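Local coordinates for oxidized polyvinyl alcohol hydrolase (Pseudomonas sp., PDB 3WL8), which hydrolyses beta-diketones such as 4,6-nonanedione and cleaves oxidized polyvinyl alcohol in the second step of polyvinyl alcohol degradation, at residues W126-E131 / I176-T181; S201-V206 / L271-R276; D258-T263 / H301-P306. The protein carries 1 engineered substitution. All blocks are in the same frame, centred on the assembly; numbering follows the deposited sequence.

Interaction 1: W126-E131 / I176-T181. Engineered in segment 176-181: Ala177 (natural residue Ser). With OCA (octanoic acid (caprylic acid)), chain C.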
loop_
_atom_site.group_PDB
_atom_site.type_symbol
_atom_site.label_atom_id
_atom_site.label_comp_id
_atom_site.label_asym_id
_atom_site.label_seq_id
_atom_site.Cartn_x
_atom_site.Cartn_y
_atom_site.Cartn_z
ATOM N N TRP A 126 12.733 -2.061 -6.318
ATOM C CA TRP A 126 12.867 -2.908 -5.153
ATOM C C TRP A 126 12.116 -4.205 -5.464
ATOM O O TRP A 126 11.001 -4.168 -5.947
ATOM C CB TRP A 126 12.247 -2.101 -3.978
ATOM C CG TRP A 126 12.689 -2.607 -2.661
ATOM C CD1 TRP A 126 11.898 -3.130 -1.699
ATOM C CD2 TRP A 126 14.037 -2.713 -2.188
ATOM N NE1 TRP A 126 12.658 -3.587 -0.657
ATOM C CE2 TRP A 126 13.980 -3.334 -0.927
ATOM C CE3 TRP A 126 15.289 -2.329 -2.713
ATOM C CZ2 TRP A 126 15.128 -3.591 -0.150
ATOM C CZ3 TRP A 126 16.439 -2.589 -1.936
ATOM C CH2 TRP A 126 16.335 -3.215 -0.661
ATOM N N ASN A 127 12.725 -5.347 -5.149
ATOM C CA ASN A 127 12.175 -6.640 -5.540
ATOM C C ASN A 127 10.904 -7.240 -4.930
ATOM O O ASN A 127 10.259 -8.077 -5.582
ATOM C CB ASN A 127 13.317 -7.661 -5.426
ATOM C CG ASN A 127 13.207 -8.791 -6.413
ATOM O OD1 ASN A 127 12.875 -8.588 -7.568
ATOM N ND2 ASN A 127 13.525 -10.003 -5.957
ATOM N N PRO A 128 10.508 -6.833 -3.698
ATOM C CA PRO A 128 9.302 -7.410 -3.098
ATOM C C PRO A 128 8.014 -7.271 -3.922
ATOM O O PRO A 128 7.196 -8.205 -4.027
ATOM C CB PRO A 128 9.192 -6.696 -1.738
ATOM C CG PRO A 128 10.633 -6.489 -1.369
ATOM C CD PRO A 128 11.276 -6.050 -2.702
ATOM N N TRP A 129 7.841 -6.089 -4.507
ATOM C CA TRP A 129 6.670 -5.800 -5.334
ATOM C C TRP A 129 7.111 -4.909 -6.483
ATOM O O TRP A 129 8.168 -4.263 -6.395
ATOM C CB TRP A 129 5.583 -5.028 -4.549
ATOM C CG TRP A 129 5.121 -5.680 -3.254
ATOM C CD1 TRP A 129 5.513 -5.354 -1.991
ATOM C CD2 TRP A 129 4.168 -6.727 -3.114
ATOM N NE1 TRP A 129 4.871 -6.129 -1.067
ATOM C CE2 TRP A 129 4.030 -6.983 -1.724
ATOM C CE3 TRP A 129 3.413 -7.481 -4.022
ATOM C CZ2 TRP A 129 3.163 -7.967 -1.220
ATOM C CZ3 TRP A 129 2.573 -8.444 -3.539
ATOM C CH2 TRP A 129 2.445 -8.693 -2.139
ATOM N N PHE A 130 6.324 -4.849 -7.558
ATOM C CA PHE A 130 6.666 -3.956 -8.672
ATOM C C PHE A 130 6.039 -2.635 -8.237
ATOM O O PHE A 130 4.958 -2.256 -8.671
ATOM C CB PHE A 130 6.036 -4.546 -9.950
ATOM C CG PHE A 130 6.523 -5.946 -10.220
ATOM C CD1 PHE A 130 7.873 -6.156 -10.504
ATOM C CD2 PHE A 130 5.645 -7.047 -10.191
ATOM C CE1 PHE A 130 8.339 -7.433 -10.755
ATOM C CE2 PHE A 130 6.120 -8.352 -10.455
ATOM C CZ PHE A 130 7.484 -8.541 -10.744
ATOM N N GLU A 131 6.762 -1.921 -7.377
ATOM C CA GLU A 131 6.212 -0.735 -6.726
ATOM C C GLU A 131 6.868 0.612 -7.021
ATOM O O GLU A 131 6.450 1.621 -6.469
ATOM C CB GLU A 131 6.099 -0.974 -5.181
ATOM C CG GLU A 131 7.252 -1.762 -4.434
ATOM C CD GLU A 131 8.462 -0.923 -3.999
ATOM O OE1 GLU A 131 9.005 -0.167 -4.816
ATOM O OE2 GLU A 131 8.894 -1.071 -2.828
ATOM N N ILE A 176 2.536 -2.819 4.522
ATOM C CA ILE A 176 3.650 -2.213 5.258
ATOM C C ILE A 176 4.929 -2.135 4.454
ATOM O O ILE A 176 5.253 -3.048 3.702
ATOM C CB ILE A 176 3.931 -3.035 6.582
ATOM C CG1 ILE A 176 5.151 -2.466 7.348
ATOM C CG2 ILE A 176 4.186 -4.537 6.243
ATOM C CD1 ILE A 176 4.831 -1.109 7.996
ATOM N N ALA A 177 5.624 -1.007 4.567
ATOM C CA ALA A 177 6.949 -0.865 3.958
ATOM C C ALA A 177 6.864 -1.026 2.470
ATOM O O ALA A 177 6.128 -0.263 1.870
ATOM C CB ALA A 177 7.901 -1.909 4.633
ATOM N N SER A 178 7.568 -1.972 1.860
ATOM C CA SER A 178 7.452 -2.113 0.392
ATOM C C SER A 178 5.991 -2.361 0.012
ATOM O O SER A 178 5.560 -1.958 -1.083
ATOM C CB SER A 178 8.363 -3.256 -0.084
ATOM O OG SER A 178 8.334 -3.425 -1.509
ATOM N N GLY A 179 5.249 -3.028 0.887
ATOM C CA GLY A 179 3.805 -3.207 0.642
ATOM C C GLY A 179 3.031 -1.889 0.721
ATOM O O GLY A 179 1.985 -1.749 0.089
ATOM N N GLY A 180 3.537 -0.955 1.515
ATOM C CA GLY A 180 2.966 0.376 1.601
ATOM C C GLY A 180 3.309 1.131 0.323
ATOM O O GLY A 180 2.495 1.903 -0.195
ATOM N N THR A 181 4.524 0.928 -0.190
ATOM C CA THR A 181 4.899 1.582 -1.444
ATOM C C THR A 181 4.022 1.056 -2.533
ATOM O O THR A 181 3.524 1.812 -3.360
ATOM C CB THR A 181 6.365 1.268 -1.767
ATOM O OG1 THR A 181 7.131 1.528 -0.597
ATOM C CG2 THR A 181 6.886 2.110 -2.951
HETATM C C1 OCA C . 11.213 -1.497 3.157
HETATM C C2 OCA C . 11.741 -1.243 1.744
HETATM C C3 OCA C . 12.769 -0.108 1.722
HETATM C C4 OCA C . 13.142 0.156 0.262
HETATM C C5 OCA C . 14.416 0.998 0.174
HETATM C C6 OCA C . 14.799 1.175 -1.297
HETATM C C7 OCA C . 16.269 1.591 -1.376
HETATM C C8 OCA C . 16.750 1.459 -2.823
HETATM O O1 OCA C . 11.006 -0.487 3.864
HETATM O O2 OCA C . 10.758 -2.640 3.382
HETATM O O HOH W 1 9.671 0.518 -0.874
#
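Ser178 OG donates to Glu131 OE2 at 2.8 Å, reaching that oxygen on its anti side, 22° out of the carboxylate plane. A chi1 of -178° swings the hydroxyl away from the backbone N and out toward loop 126-131. A water donates to Glu131 OE2 and is also hydrogen-bonded to Thr181 OG1, while Glu131 OE1 bonds to Tyr205 OH. A carboxylate suits this buried place because both its oxygens can take hydrogen bonds. Thr181 OG1 has a further partner in Glu203 N, outside the pair.

Segment 176-181 is the nucleophile elbow of an alpha/beta-hydrolase, the sharp turn from strand 170-176 into helix 178-189. Ala177, an engineered replacement of the natural serine that by similarity belongs to the charge relay system, sits at the N-cap with a positive phi of 61°.

Nonpolar packing closes round the serine. Pro128 CB lies 3.4 Å from Ser178 OG, and both Trp126 and Trp129 bring ring edges to the same oxygen. Trp129 NE1, bonded to Thr69 O, comes within 3.5 Å of Gly179 CA. This is the closing glycine of the Gly-X-Ser-X-Gly elbow sequence, where a side chain would crowd Ile176 O. Thr181 CG2 packs on Glu131 CD at 3.6 Å.

Octanoic acid lies across one face of Trp126, with its C4 over the ring system, and its O2 stands 3.2 Å from Ala177 CB.

Interaction 2: S201-V206 / L271-R276. With OCA (octanoic acid (caprylic acid)), chain C.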
loop_
_atom_site.group_PDB
_atom_site.type_symbol
_atom_site.label_atom_id
_atom_site.label_comp_id
_atom_site.label_asym_id
_atom_site.label_seq_id
_atom_site.Cartn_x
_atom_site.Cartn_y
_atom_site.Cartn_z
ATOM N N SER A 201 3.875 3.332 6.130
ATOM C CA SER A 201 5.317 3.522 5.949
ATOM C C SER A 201 5.804 3.048 4.587
ATOM O O SER A 201 6.744 2.253 4.481
ATOM C CB SER A 201 6.061 2.821 7.075
ATOM O OG SER A 201 5.538 3.229 8.344
ATOM N N GLY A 202 5.135 3.568 3.565
ATOM C CA GLY A 202 5.515 3.292 2.190
ATOM C C GLY A 202 6.387 4.405 1.651
ATOM O O GLY A 202 6.342 5.530 2.120
ATOM N N GLU A 203 7.152 4.088 0.618
ATOM C CA GLU A 203 7.969 5.097 -0.038
ATOM C C GLU A 203 7.133 5.813 -1.121
ATOM O O GLU A 203 6.043 5.338 -1.562
ATOM C CB GLU A 203 9.158 4.431 -0.734
ATOM C CG GLU A 203 10.542 4.638 -0.023
ATOM C CD GLU A 203 11.047 6.073 -0.093
ATOM O OE1 GLU A 203 12.235 6.240 0.301
ATOM O OE2 GLU A 203 10.337 7.030 -0.524
ATOM N N TRP A 204 7.675 6.982 -1.510
ATOM C CA TRP A 204 7.173 7.796 -2.610
ATOM C C TRP A 204 8.296 7.894 -3.666
ATOM O O TRP A 204 8.023 8.130 -4.837
ATOM C CB TRP A 204 6.840 9.220 -2.128
ATOM C CG TRP A 204 5.859 9.948 -3.026
ATOM C CD1 TRP A 204 6.133 10.977 -3.877
ATOM C CD2 TRP A 204 4.449 9.702 -3.121
ATOM N NE1 TRP A 204 4.977 11.409 -4.509
ATOM C CE2 TRP A 204 3.922 10.643 -4.055
ATOM C CE3 TRP A 204 3.581 8.774 -2.512
ATOM C CZ2 TRP A 204 2.566 10.686 -4.386
ATOM C CZ3 TRP A 204 2.226 8.805 -2.843
ATOM C CH2 TRP A 204 1.727 9.766 -3.776
ATOM N N TYR A 205 9.540 7.707 -3.237
ATOM C CA TYR A 205 10.729 7.819 -4.110
ATOM C C TYR A 205 10.704 9.175 -4.785
ATOM O O TYR A 205 10.719 9.304 -6.023
ATOM C CB TYR A 205 10.745 6.717 -5.162
ATOM C CG TYR A 205 10.756 5.293 -4.639
ATOM C CD1 TYR A 205 11.741 4.838 -3.728
ATOM C CD2 TYR A 205 9.829 4.373 -5.134
ATOM C CE1 TYR A 205 11.803 3.467 -3.353
ATOM C CE2 TYR A 205 9.887 3.014 -4.762
ATOM C CZ TYR A 205 10.877 2.574 -3.884
ATOM O OH TYR A 205 10.977 1.209 -3.585
ATOM N N VAL A 206 10.711 10.210 -3.949
ATOM C CA VAL A 206 10.622 11.586 -4.433
ATOM C C VAL A 206 11.649 11.920 -5.538
ATOM O O VAL A 206 12.828 11.561 -5.453
ATOM C CB VAL A 206 10.769 12.553 -3.240
ATOM C CG1 VAL A 206 10.984 14.018 -3.722
ATOM C CG2 VAL A 206 9.483 12.487 -2.423
ATOM N N LEU A 271 21.591 3.246 6.029
ATOM C CA LEU A 271 20.263 3.883 5.906
ATOM C C LEU A 271 19.871 4.088 4.448
ATOM O O LEU A 271 20.577 4.745 3.700
ATOM C CB LEU A 271 20.280 5.243 6.607
ATOM C CG LEU A 271 18.961 6.034 6.630
ATOM C CD1 LEU A 271 17.885 5.293 7.431
ATOM C CD2 LEU A 271 19.234 7.383 7.253
ATOM N N CYS A 272 18.722 3.548 4.030
ATOM C CA CYS A 272 18.351 3.719 2.637
ATOM C C CYS A 272 16.929 4.240 2.475
ATOM O O CYS A 272 16.468 4.450 1.343
ATOM C CB CYS A 272 18.517 2.405 1.885
ATOM S SG CYS A 272 17.527 1.082 2.596
ATOM N N ALA A 273 16.205 4.419 3.590
ATOM C CA ALA A 273 14.871 5.013 3.438
ATOM C C ALA A 273 14.406 5.676 4.728
ATOM O O ALA A 273 14.694 5.167 5.811
ATOM C CB ALA A 273 13.846 3.955 3.000
ATOM N N ASP A 274 13.734 6.814 4.591
ATOM C CA ASP A 274 13.210 7.541 5.761
ATOM C C ASP A 274 11.763 7.784 5.415
ATOM O O ASP A 274 11.483 8.408 4.394
ATOM C CB ASP A 274 13.971 8.871 5.878
ATOM C CG ASP A 274 13.488 9.728 7.029
ATOM O OD1 ASP A 274 12.385 9.504 7.564
ATOM O OD2 ASP A 274 14.229 10.674 7.376
ATOM N N TYR A 275 10.841 7.290 6.248
ATOM C CA TYR A 275 9.427 7.410 5.889
ATOM C C TYR A 275 8.737 8.684 6.268
ATOM O O TYR A 275 7.571 8.908 5.940
ATOM C CB TYR A 275 8.699 6.135 6.377
ATOM C CG TYR A 275 9.304 4.956 5.674
ATOM C CD1 TYR A 275 10.447 4.307 6.184
ATOM C CD2 TYR A 275 8.825 4.558 4.433
ATOM C CE1 TYR A 275 11.082 3.313 5.457
ATOM C CE2 TYR A 275 9.457 3.563 3.706
ATOM C CZ TYR A 275 10.559 2.956 4.209
ATOM O OH TYR A 275 11.156 1.948 3.486
ATOM N N ARG A 276 9.472 9.578 6.899
ATOM C CA ARG A 276 8.900 10.878 7.220
ATOM C C ARG A 276 8.625 11.655 5.886
ATOM O O ARG A 276 7.511 12.125 5.630
ATOM C CB ARG A 276 9.895 11.673 8.108
ATOM C CG ARG A 276 9.375 13.103 8.438
ATOM C CD ARG A 276 10.484 14.061 8.911
ATOM N NE ARG A 276 11.147 13.440 10.040
ATOM C CZ ARG A 276 10.793 13.595 11.305
ATOM N NH1 ARG A 276 9.788 14.406 11.629
ATOM N NH2 ARG A 276 11.395 12.849 12.228
HETATM C C1 OCA C . 11.213 -1.497 3.157
HETATM C C2 OCA C . 11.741 -1.243 1.744
HETATM C C3 OCA C . 12.769 -0.108 1.722
HETATM C C4 OCA C . 13.142 0.156 0.262
HETATM C C5 OCA C . 14.416 0.998 0.174
HETATM C C6 OCA C . 14.799 1.175 -1.297
HETATM C C7 OCA C . 16.269 1.591 -1.376
HETATM C C8 OCA C . 16.750 1.459 -2.823
HETATM O O1 OCA C . 11.006 -0.487 3.864
HETATM O O2 OCA C . 10.758 -2.640 3.382
HETATM O O HOH W 2 13.072 8.088 2.088
HETATM O O HOH W 3 14.561 5.284 -0.441
#
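Tyr275 lies against the backbone of Ser201 and Gly202, joining the loop after strand 196-200 of the alpha/beta-hydrolase sheet to the point where strand 269-274 of a two-stranded hairpin gives way to helix 275-288. From CB, which points toward the loop, CG stands anti to the carbonyl carbon (chi1 -61°) and meets Ser201 CB at 4.1 Å. Further along, CD2 is 3.1 Å from Ser201 O, which approaches the ring obliquely, while Gly202 O and Glu203 N lie at the ring edge near its plane. CE2 then touches Glu203 CG at 4.0 Å. Beyond it, Tyr275 CZ is 3.5 Å from OCA O1, a carboxyl oxygen of the bound octanoic acid. At the tip, Tyr275 OH donates a very short hydrogen bond of 2.5 Å to the same OCA O1. A tyrosine suits the place, its flat ring fitting beside the chain and its hydroxyl reaching the bound acid.

Glu203 crosses Tyr275 at about a right angle. Its OE2 is gripped by two backbone donors, Trp204 N through the anti lone pair and Tyr205 N from 47° above the carboxylate plane, which fix the group in place. Cys272 and Ala273 form a classic beta bulge facing Trp260, and Ala273 CB comes 3.9 Å from Glu203 OE1. Asp274 caps the helix, with OD1 accepting from Arg276 N. Two waters finish the contact by donating to Glu203 OE1: one accepts from Asp274 N, and the other donates to Cys272 O at 2.7 Å.

Interaction 3: D258-T263 / H301-P306. With OCA (octanoic acid (caprylic acid)), chain C.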
loop_
_atom_site.group_PDB
_atom_site.type_symbol
_atom_site.label_atom_id
_atom_site.label_comp_id
_atom_site.label_asym_id
_atom_site.label_seq_id
_atom_site.Cartn_x
_atom_site.Cartn_y
_atom_site.Cartn_z
ATOM N N ASP A 258 10.911 5.472 12.244
ATOM C CA ASP A 258 10.363 4.878 11.023
ATOM C C ASP A 258 11.363 5.108 9.881
ATOM O O ASP A 258 11.245 6.072 9.091
ATOM C CB ASP A 258 8.999 5.478 10.718
ATOM C CG ASP A 258 8.241 4.685 9.659
ATOM O OD1 ASP A 258 8.844 3.725 9.139
ATOM O OD2 ASP A 258 7.065 5.042 9.353
ATOM N N LEU A 259 12.352 4.207 9.841
ATOM C CA LEU A 259 13.495 4.257 8.904
ATOM C C LEU A 259 13.823 2.851 8.450
ATOM O O LEU A 259 13.444 1.886 9.119
ATOM C CB LEU A 259 14.749 4.781 9.647
ATOM C CG LEU A 259 14.611 6.131 10.354
ATOM C CD1 LEU A 259 15.789 6.369 11.304
ATOM C CD2 LEU A 259 14.495 7.234 9.342
ATOM N N TRP A 260 14.506 2.700 7.323
ATOM C CA TRP A 260 14.914 1.336 6.955
ATOM C C TRP A 260 16.390 1.314 6.602
ATOM O O TRP A 260 16.893 2.197 5.902
ATOM C CB TRP A 260 14.096 0.781 5.770
ATOM C CG TRP A 260 14.472 -0.644 5.336
ATOM C CD1 TRP A 260 15.063 -1.012 4.148
ATOM C CD2 TRP A 260 14.218 -1.866 6.050
ATOM N NE1 TRP A 260 15.171 -2.380 4.078
ATOM C CE2 TRP A 260 14.664 -2.926 5.234
ATOM C CE3 TRP A 260 13.660 -2.162 7.306
ATOM C CZ2 TRP A 260 14.566 -4.272 5.626
ATOM C CZ3 TRP A 260 13.563 -3.508 7.703
ATOM C CH2 TRP A 260 14.012 -4.534 6.861
ATOM N N ASN A 261 17.082 0.324 7.143
ATOM C CA ASN A 261 18.496 0.155 6.816
ATOM C C ASN A 261 18.577 -1.057 5.917
ATOM O O ASN A 261 18.144 -2.136 6.273
ATOM C CB ASN A 261 19.321 -0.105 8.091
ATOM C CG ASN A 261 19.295 1.093 9.032
ATOM O OD1 ASN A 261 18.757 1.031 10.148
ATOM N ND2 ASN A 261 19.807 2.178 8.577
ATOM N N CYS A 262 19.168 -0.831 4.748
ATOM C CA CYS A 262 19.398 -1.841 3.747
ATOM C C CYS A 262 20.610 -2.677 4.163
ATOM O O CYS A 262 21.325 -2.350 5.099
ATOM C CB CYS A 262 19.664 -1.158 2.409
ATOM S SG CYS A 262 18.136 -0.571 1.556
ATOM N N THR A 263 20.837 -3.760 3.441
ATOM C CA THR A 263 21.947 -4.658 3.752
ATOM C C THR A 263 22.757 -4.889 2.491
ATOM O O THR A 263 22.221 -5.290 1.472
ATOM C CB THR A 263 21.431 -6.033 4.244
ATOM O OG1 THR A 263 20.569 -5.837 5.376
ATOM C CG2 THR A 263 22.615 -6.953 4.682
ATOM N N HIS A 301 5.719 3.357 16.683
ATOM C CA HIS A 301 6.215 2.001 16.688
ATOM C C HIS A 301 7.393 1.742 15.746
ATOM O O HIS A 301 7.906 0.622 15.716
ATOM C CB HIS A 301 5.064 1.100 16.301
ATOM C CG HIS A 301 4.565 1.344 14.905
ATOM N ND1 HIS A 301 3.875 2.483 14.545
ATOM C CD2 HIS A 301 4.738 0.638 13.769
ATOM C CE1 HIS A 301 3.642 2.465 13.244
ATOM N NE2 HIS A 301 4.170 1.359 12.754
ATOM N N GLY A 302 7.767 2.745 14.952
ATOM C CA GLY A 302 8.901 2.583 14.047
ATOM C C GLY A 302 8.495 2.122 12.661
ATOM O O GLY A 302 7.454 2.550 12.138
ATOM N N HIS A 303 9.324 1.278 12.055
ATOM C CA HIS A 303 9.073 0.765 10.714
ATOM C C HIS A 303 8.688 -0.712 10.773
ATOM O O HIS A 303 9.538 -1.606 10.586
ATOM C CB HIS A 303 10.349 0.905 9.866
ATOM C CG HIS A 303 10.108 0.717 8.403
ATOM N ND1 HIS A 303 9.236 1.512 7.696
ATOM C CD2 HIS A 303 10.612 -0.180 7.512
ATOM C CE1 HIS A 303 9.206 1.117 6.432
ATOM N NE2 HIS A 303 10.034 0.094 6.295
ATOM N N MET A 304 7.429 -0.983 11.035
ATOM C CA MET A 304 6.931 -2.358 11.115
ATOM C C MET A 304 5.423 -2.225 11.221
ATOM O O MET A 304 4.875 -1.101 11.287
ATOM C CB MET A 304 7.502 -3.084 12.352
ATOM C CG MET A 304 7.216 -2.366 13.622
ATOM S SD MET A 304 8.205 -3.022 15.047
ATOM C CE MET A 304 8.158 -4.648 14.827
ATOM N N TRP A 305 4.706 -3.327 11.161
ATOM C CA TRP A 305 3.250 -3.156 11.274
ATOM C C TRP A 305 2.932 -2.464 12.592
ATOM O O TRP A 305 3.584 -2.746 13.590
ATOM C CB TRP A 305 2.555 -4.530 11.303
ATOM C CG TRP A 305 1.094 -4.429 10.945
ATOM C CD1 TRP A 305 0.044 -4.203 11.806
ATOM C CD2 TRP A 305 0.558 -4.392 9.636
ATOM N NE1 TRP A 305 -1.100 -4.007 11.097
ATOM C CE2 TRP A 305 -0.819 -4.120 9.757
ATOM C CE3 TRP A 305 1.115 -4.550 8.350
ATOM C CZ2 TRP A 305 -1.667 -3.995 8.643
ATOM C CZ3 TRP A 305 0.278 -4.423 7.246
ATOM C CH2 TRP A 305 -1.107 -4.150 7.405
ATOM N N PRO A 306 1.904 -1.590 12.630
ATOM C CA PRO A 306 1.513 -0.899 13.873
ATOM C C PRO A 306 1.540 -1.892 15.039
ATOM O O PRO A 306 0.918 -2.944 14.975
ATOM C CB PRO A 306 0.123 -0.373 13.536
ATOM C CG PRO A 306 0.366 0.091 12.109
ATOM C CD PRO A 306 1.092 -1.124 11.500
HETATM C C1 OCA C . 11.213 -1.497 3.157
HETATM C C2 OCA C . 11.741 -1.243 1.744
HETATM C C3 OCA C . 12.769 -0.108 1.722
HETATM C C4 OCA C . 13.142 0.156 0.262
HETATM C C5 OCA C . 14.416 0.998 0.174
HETATM C C6 OCA C . 14.799 1.175 -1.297
HETATM C C7 OCA C . 16.269 1.591 -1.376
HETATM C C8 OCA C . 16.750 1.459 -2.823
HETATM O O1 OCA C . 11.006 -0.487 3.864
HETATM O O2 OCA C . 10.758 -2.640 3.382
#
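His303 extends between Asp258 and octanoic acid, one ring nitrogen turned to each. His303 ND1 donates to Asp258 OD1 at 2.7 Å, in a bent bond that meets the oxygen nearly along its C-O direction, carboxylate and ring planes 37° apart. A chi1 of -166° carries the imidazole away from the backbone and sets it between carboxylate and ligand. His303 NE2 donates to O1 of the ligand, also at 2.7 Å. Histidine suits this place because its two nitrogens face different ways. Asp258 OD2 is held by Ser201 OG and Gly254 N, fixing the carboxylate's rotation.

Trp260 crosses His303 at about a right angle, its six-membered ring tilted 51° from the imidazole, with Trp260 CE3 3.6 Å from His303 CD2; octanoic acid C1 sits over one indole face, offset toward the rim. Backbone angles at Gly302 would jam a CB against the preceding carbonyl.

The aspartate after strand 247-253 and the histidine after strand 292-298 match the acid and histidine positions of alpha/beta-hydrolases, consistent with such roles. Strand 259-263 pairs antiparallel with strand 269-274, Tyr275 at the start of helix 275-288 stacks on His303, and the histidine loop runs into helix 310-322.

How the interactions relate
All three interactions line one site and touch the same octanoic acid. Interactions 1 and 2 are buried, whereas interaction 3 is only partly so. Interaction 1 joins a loop to a helix start and combines a serine-carboxylate bond with indole packing. Interaction 2 has no direct hydrogen bond between its segments, relying on ring-to-backbone contact and bridging waters. Interaction 3 depends on a histidine-carboxylate bond. Interactions 2 and 3 share the hairpin of strands 259-263 and 269-274, tied by the Cys262-Cys272 disulfide. Interaction 1 meets interaction 3 where CB of the engineered Ala177 packs on His303 NE2, and interaction 2 where Thr181 CG2 packs on Tyr205.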